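Local coordinates for dihydrodipicolinate synthase (Bacteroides thetaiotaomicron, PDB 4XKY), which is a tetrameric lyase of the DapA family, probably working through a Schiff base to form dihydrodipicolinate for lysine synthesis, or possibly cleaving N-acetylneuraminate, at residues 184-196 and 205-219. Residues are numbered along the deposited sequence; the frame is centred on the assembly and turned at random.
Sequences PDFSMLVGPEEIM and HGGVNGGANMFPELY. With ACT (acetate ion), chain E.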
loop_
_atom_site.group_PDB
_atom_site.type_symbol
_atom_site.label_atom_id
_atom_site.label_comp_id
_atom_site.label_asym_id
_atom_site.label_seq_id
_atom_site.Cartn_x
_atom_site.Cartn_y
_atom_site.Cartn_z
ATOM N N PRO A 184 18.058 -19.584 -22.817
ATOM C CA PRO A 184 18.535 -20.414 -21.700
ATOM C C PRO A 184 19.817 -19.904 -21.006
ATOM O O PRO A 184 20.068 -20.230 -19.844
ATOM C CB PRO A 184 18.781 -21.779 -22.363
ATOM C CG PRO A 184 19.056 -21.462 -23.796
ATOM C CD PRO A 184 18.216 -20.260 -24.121
ATOM N N ASP A 185 20.613 -19.116 -21.720
ATOM C CA ASP A 185 21.854 -18.542 -21.177
ATOM C C ASP A 185 21.673 -17.430 -20.126
ATOM O O ASP A 185 22.636 -17.068 -19.456
ATOM C CB ASP A 185 22.698 -17.952 -22.310
ATOM C CG ASP A 185 23.396 -19.002 -23.147
ATOM O OD1 ASP A 185 23.374 -20.205 -22.796
ATOM O OD2 ASP A 185 23.989 -18.594 -24.166
ATOM N N PHE A 186 20.466 -16.876 -20.034
ATOM C CA PHE A 186 20.137 -15.746 -19.162
ATOM C C PHE A 186 19.808 -16.283 -17.805
ATOM O O PHE A 186 18.913 -17.103 -17.674
ATOM C CB PHE A 186 18.912 -15.017 -19.724
ATOM C CG PHE A 186 18.503 -13.777 -18.958
ATOM C CD1 PHE A 186 19.102 -12.546 -19.215
ATOM C CD2 PHE A 186 17.470 -13.828 -18.042
ATOM C CE1 PHE A 186 18.700 -11.405 -18.541
ATOM C CE2 PHE A 186 17.051 -12.686 -17.368
ATOM C CZ PHE A 186 17.669 -11.471 -17.619
ATOM N N SER A 187 20.529 -15.818 -16.795
ATOM C CA SER A 187 20.529 -16.492 -15.511
ATOM C C SER A 187 19.310 -15.992 -14.729
ATOM O O SER A 187 19.089 -14.786 -14.609
ATOM C CB SER A 187 21.861 -16.254 -14.793
ATOM O OG SER A 187 21.829 -16.782 -13.489
ATOM N N MET A 188 18.486 -16.932 -14.273
ATOM C CA MET A 188 17.261 -16.643 -13.515
ATOM C C MET A 188 17.426 -17.159 -12.079
ATOM O O MET A 188 17.449 -18.381 -11.845
ATOM C CB MET A 188 16.034 -17.302 -14.154
ATOM C CG MET A 188 15.639 -16.776 -15.536
ATOM S SD MET A 188 14.877 -15.150 -15.414
ATOM C CE MET A 188 13.320 -15.620 -14.667
ATOM N N LEU A 189 17.508 -16.220 -11.137
ATOM C CA LEU A 189 17.801 -16.507 -9.734
ATOM C C LEU A 189 16.692 -16.073 -8.769
ATOM O O LEU A 189 16.016 -15.057 -8.983
ATOM C CB LEU A 189 19.111 -15.827 -9.342
ATOM C CG LEU A 189 20.304 -16.077 -10.266
ATOM C CD1 LEU A 189 21.445 -15.116 -9.933
ATOM C CD2 LEU A 189 20.769 -17.528 -10.201
ATOM N N VAL A 190 16.480 -16.860 -7.714
ATOM C CA VAL A 190 15.488 -16.529 -6.680
ATOM C C VAL A 190 16.188 -16.275 -5.351
ATOM O O VAL A 190 17.036 -17.055 -4.924
ATOM C CB VAL A 190 14.450 -17.651 -6.481
ATOM C CG1 VAL A 190 13.389 -17.599 -7.570
ATOM C CG2 VAL A 190 15.135 -19.005 -6.458
ATOM N N GLY A 191 15.811 -15.181 -4.702
ATOM C CA GLY A 191 16.433 -14.751 -3.451
ATOM C C GLY A 191 15.985 -15.582 -2.276
ATOM O O GLY A 191 16.811 -16.192 -1.599
ATOM N N PRO A 192 14.672 -15.611 -2.020
ATOM C CA PRO A 192 14.201 -16.202 -0.784
ATOM C C PRO A 192 14.430 -17.686 -0.734
ATOM O O PRO A 192 13.993 -18.398 -1.632
ATOM C CB PRO A 192 12.708 -15.877 -0.790
ATOM C CG PRO A 192 12.637 -14.624 -1.575
ATOM C CD PRO A 192 13.610 -14.844 -2.684
ATOM N N GLU A 193 15.101 -18.148 0.323
ATOM C CA GLU A 193 15.561 -19.531 0.374
ATOM C C GLU A 193 14.439 -20.535 0.537
ATOM O O GLU A 193 14.602 -21.688 0.147
ATOM C CB GLU A 193 16.650 -19.739 1.450
ATOM C CG GLU A 193 16.228 -19.510 2.900
ATOM C CD GLU A 193 17.361 -18.971 3.774
ATOM O OE1 GLU A 193 17.539 -19.456 4.908
ATOM O OE2 GLU A 193 18.078 -18.053 3.329
ATOM N N GLU A 194 13.305 -20.101 1.102
ATOM C CA GLU A 194 12.192 -21.007 1.357
ATOM C C GLU A 194 11.583 -21.576 0.047
ATOM O O GLU A 194 10.953 -22.618 0.054
ATOM C CB GLU A 194 11.134 -20.307 2.220
ATOM C CG GLU A 194 11.648 -19.892 3.613
ATOM C CD GLU A 194 12.238 -18.502 3.654
ATOM O OE1 GLU A 194 12.537 -17.916 2.572
ATOM O OE2 GLU A 194 12.381 -17.988 4.786
ATOM N N ILE A 195 11.818 -20.912 -1.081
ATOM C CA ILE A 195 11.238 -21.334 -2.354
ATOM C C ILE A 195 12.295 -21.648 -3.421
ATOM O O ILE A 195 11.975 -21.730 -4.617
ATOM C CB ILE A 195 10.291 -20.258 -2.910
ATOM C CG1 ILE A 195 11.003 -18.903 -3.035
ATOM C CG2 ILE A 195 9.056 -20.181 -2.045
ATOM C CD1 ILE A 195 10.249 -17.874 -3.861
ATOM N N MET A 196 13.537 -21.814 -2.986
ATOM C CA MET A 196 14.625 -22.155 -3.893
ATOM C C MET A 196 14.398 -23.525 -4.488
ATOM O O MET A 196 14.548 -23.709 -5.697
ATOM C CB MET A 196 15.966 -22.141 -3.158
ATOM C CG MET A 196 17.193 -22.434 -4.010
ATOM S SD MET A 196 17.704 -24.180 -3.952
ATOM C CE MET A 196 18.310 -24.360 -2.280
ATOM N N HIS A 205 17.780 -21.130 -12.270
ATOM C CA HIS A 205 19.225 -21.460 -12.280
ATOM C C HIS A 205 19.926 -21.506 -10.928
ATOM O O HIS A 205 20.931 -22.219 -10.773
ATOM C CB HIS A 205 19.984 -20.491 -13.166
ATOM C CG HIS A 205 19.609 -20.601 -14.606
ATOM N ND1 HIS A 205 18.610 -19.843 -15.172
ATOM C CD2 HIS A 205 20.059 -21.424 -15.581
ATOM C CE1 HIS A 205 18.479 -20.169 -16.443
ATOM N NE2 HIS A 205 19.352 -21.123 -16.716
ATOM N N GLY A 206 19.434 -20.717 -9.975
ATOM C CA GLY A 206 20.056 -20.629 -8.665
ATOM C C GLY A 206 19.287 -19.882 -7.597
ATOM O O GLY A 206 18.178 -19.392 -7.816
ATOM N N GLY A 207 19.912 -19.809 -6.429
ATOM C CA GLY A 207 19.299 -19.259 -5.220
ATOM C C GLY A 207 20.303 -18.310 -4.601
ATOM O O GLY A 207 21.428 -18.695 -4.349
ATOM N N VAL A 208 19.903 -17.072 -4.369
ATOM C CA VAL A 208 20.760 -16.112 -3.709
ATOM C C VAL A 208 20.301 -16.154 -2.255
ATOM O O VAL A 208 19.555 -15.294 -1.798
ATOM C CB VAL A 208 20.638 -14.712 -4.332
ATOM C CG1 VAL A 208 21.551 -13.708 -3.625
ATOM C CG2 VAL A 208 20.967 -14.755 -5.816
ATOM N N ASN A 209 20.730 -17.199 -1.545
ATOM C CA ASN A 209 20.152 -17.540 -0.256
ATOM C C ASN A 209 21.010 -17.173 0.961
ATOM O O ASN A 209 22.093 -17.722 1.166
ATOM C CB ASN A 209 19.865 -19.027 -0.180
ATOM C CG ASN A 209 19.062 -19.560 -1.353
ATOM O OD1 ASN A 209 19.268 -20.707 -1.747
ATOM N ND2 ASN A 209 18.115 -18.796 -1.861
ATOM N N GLY A 210 20.477 -16.290 1.792
ATOM C CA GLY A 210 21.187 -15.784 2.948
ATOM C C GLY A 210 21.600 -16.813 3.974
ATOM O O GLY A 210 22.633 -16.647 4.641
ATOM N N GLY A 211 20.783 -17.851 4.132
ATOM C CA GLY A 211 21.076 -18.923 5.066
ATOM C C GLY A 211 22.361 -19.646 4.693
ATOM O O GLY A 211 22.966 -20.333 5.527
ATOM N N ALA A 212 22.792 -19.491 3.443
ATOM C CA ALA A 212 24.027 -20.152 3.010
ATOM C C ALA A 212 25.255 -19.510 3.671
ATOM O O ALA A 212 26.325 -20.117 3.693
ATOM C CB ALA A 212 24.155 -20.166 1.491
ATOM N N ASN A 213 25.121 -18.293 4.199
ATOM C CA ASN A 213 26.180 -17.737 5.049
ATOM C C ASN A 213 26.521 -18.720 6.201
ATOM O O ASN A 213 27.674 -18.874 6.560
ATOM C CB ASN A 213 25.788 -16.371 5.633
ATOM C CG ASN A 213 25.899 -15.202 4.617
ATOM O OD1 ASN A 213 26.951 -14.606 4.464
ATOM N ND2 ASN A 213 24.797 -14.840 3.994
ATOM N N MET A 214 25.509 -19.361 6.787
ATOM C CA MET A 214 25.700 -20.208 7.971
ATOM C C MET A 214 26.050 -21.638 7.561
ATOM O O MET A 214 26.989 -22.212 8.102
ATOM C CB MET A 214 24.435 -20.290 8.847
ATOM C CG MET A 214 23.908 -18.983 9.440
ATOM S SD MET A 214 22.379 -19.235 10.381
ATOM C CE MET A 214 21.145 -19.455 9.105
ATOM N N PHE A 215 25.285 -22.187 6.607
ATOM C CA PHE A 215 25.317 -23.621 6.255
ATOM C C PHE A 215 25.360 -23.784 4.746
ATOM O O PHE A 215 24.381 -24.198 4.147
ATOM C CB PHE A 215 24.066 -24.351 6.802
ATOM C CG PHE A 215 23.837 -24.131 8.273
ATOM C CD1 PHE A 215 24.783 -24.546 9.197
ATOM C CD2 PHE A 215 22.680 -23.510 8.727
ATOM C CE1 PHE A 215 24.590 -24.333 10.547
ATOM C CE2 PHE A 215 22.487 -23.277 10.062
ATOM C CZ PHE A 215 23.441 -23.697 10.978
ATOM N N PRO A 216 26.492 -23.437 4.117
ATOM C CA PRO A 216 26.548 -23.486 2.648
ATOM C C PRO A 216 26.269 -24.886 2.105
ATOM O O PRO A 216 25.585 -25.035 1.095
ATOM C CB PRO A 216 27.988 -23.068 2.326
ATOM C CG PRO A 216 28.717 -23.076 3.633
ATOM C CD PRO A 216 27.700 -22.837 4.694
ATOM N N GLU A 217 26.764 -25.910 2.785
ATOM C CA GLU A 217 26.591 -27.278 2.287
ATOM C C GLU A 217 25.152 -27.720 2.221
ATOM O O GLU A 217 24.772 -28.430 1.301
ATOM C CB GLU A 217 27.383 -28.278 3.129
ATOM C CG GLU A 217 28.869 -28.057 2.943
ATOM C CD GLU A 217 29.749 -28.998 3.735
ATOM O OE1 GLU A 217 29.220 -29.850 4.492
ATOM O OE2 GLU A 217 30.985 -28.878 3.585
ATOM N N LEU A 218 24.367 -27.354 3.231
ATOM C CA LEU A 218 22.958 -27.677 3.227
ATOM C C LEU A 218 22.289 -27.075 1.988
ATOM O O LEU A 218 21.511 -27.749 1.330
ATOM C CB LEU A 218 22.268 -27.165 4.495
ATOM C CG LEU A 218 20.740 -27.033 4.412
ATOM C CD1 LEU A 218 20.073 -28.390 4.293
ATOM C CD2 LEU A 218 20.207 -26.320 5.641
ATOM N N TYR A 219 22.577 -25.815 1.664
ATOM C CA TYR A 219 21.851 -25.191 0.565
ATOM C C TYR A 219 22.335 -25.710 -0.784
ATOM O O TYR A 219 21.545 -25.845 -1.718
ATOM C CB TYR A 219 21.942 -23.673 0.643
ATOM C CG TYR A 219 21.188 -23.159 1.825
ATOM C CD1 TYR A 219 19.867 -22.760 1.714
ATOM C CD2 TYR A 219 21.769 -23.141 3.063
ATOM C CE1 TYR A 219 19.163 -22.318 2.811
ATOM C CE2 TYR A 219 21.067 -22.704 4.171
ATOM C CZ TYR A 219 19.765 -22.298 4.033
ATOM O OH TYR A 219 19.068 -21.849 5.129
HETATM C C ACT E . 27.107 -26.632 6.443
HETATM O O ACT E . 27.840 -25.854 5.783
HETATM O OXT ACT E . 25.975 -26.961 6.037
HETATM C CH3 ACT E . 27.567 -27.209 7.760
#
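Where strands 187-190 and 206-207, the seventh and eighth parallel strands of the TIM barrel, begin to pair, the His205 side chain acts like one more residue of the sheet: its ND1 accepts the backbone N-H of Met188 at 3.0 Å, while its own N gives a bond to Met188 O. One residue's N and O are thus both taken up by a single histidine. CG lies anti to the carbonyl carbon (chi1 -65°), which folds the ring back along the neighbouring strand; Met188 N sits 34° out of the ring plane, and NE2 reaches Pro184 O only weakly. Replacing His205 with an alanine is likely to leave Met188 N without its acceptor and open a gap beside Pro184 and Phe186. The two strands are joined through helix 196-201 as a beta-alpha-beta unit. Val190 N donates to Gly206 O, and Val190 O accepts from Val208 N. Leu189 CD2 lies 3.5 Å from Gly206 CA, where a side chain on the glycine would collide with it. On the same face Leu189 CB packs against CG2 of Val208, a predicted pyruvate-binding residue beside Lys164, the predicted Schiff-base lysine.

Past the strands Asn209 ND2 donates to Gly191 O at 2.9 Å, with the oxygen in the amide plane but the nitrogen well above the carbonyl plane. OD1 is buried with no polar partner and faces Met196 CG at 3.5 Å. Glu193 reaches to the start of 210-214, a segment of helical backbone angles, its CB against Asn209 CB. Its carboxylate divides its work: OE1 is hydrogen-bonded to Tyr249 OH and takes a weak bond from Tyr219 OH, with carboxylate and Tyr219 ring planes 68° apart, and OE2 receives Gly211 N on its syn side at 2.8 Å.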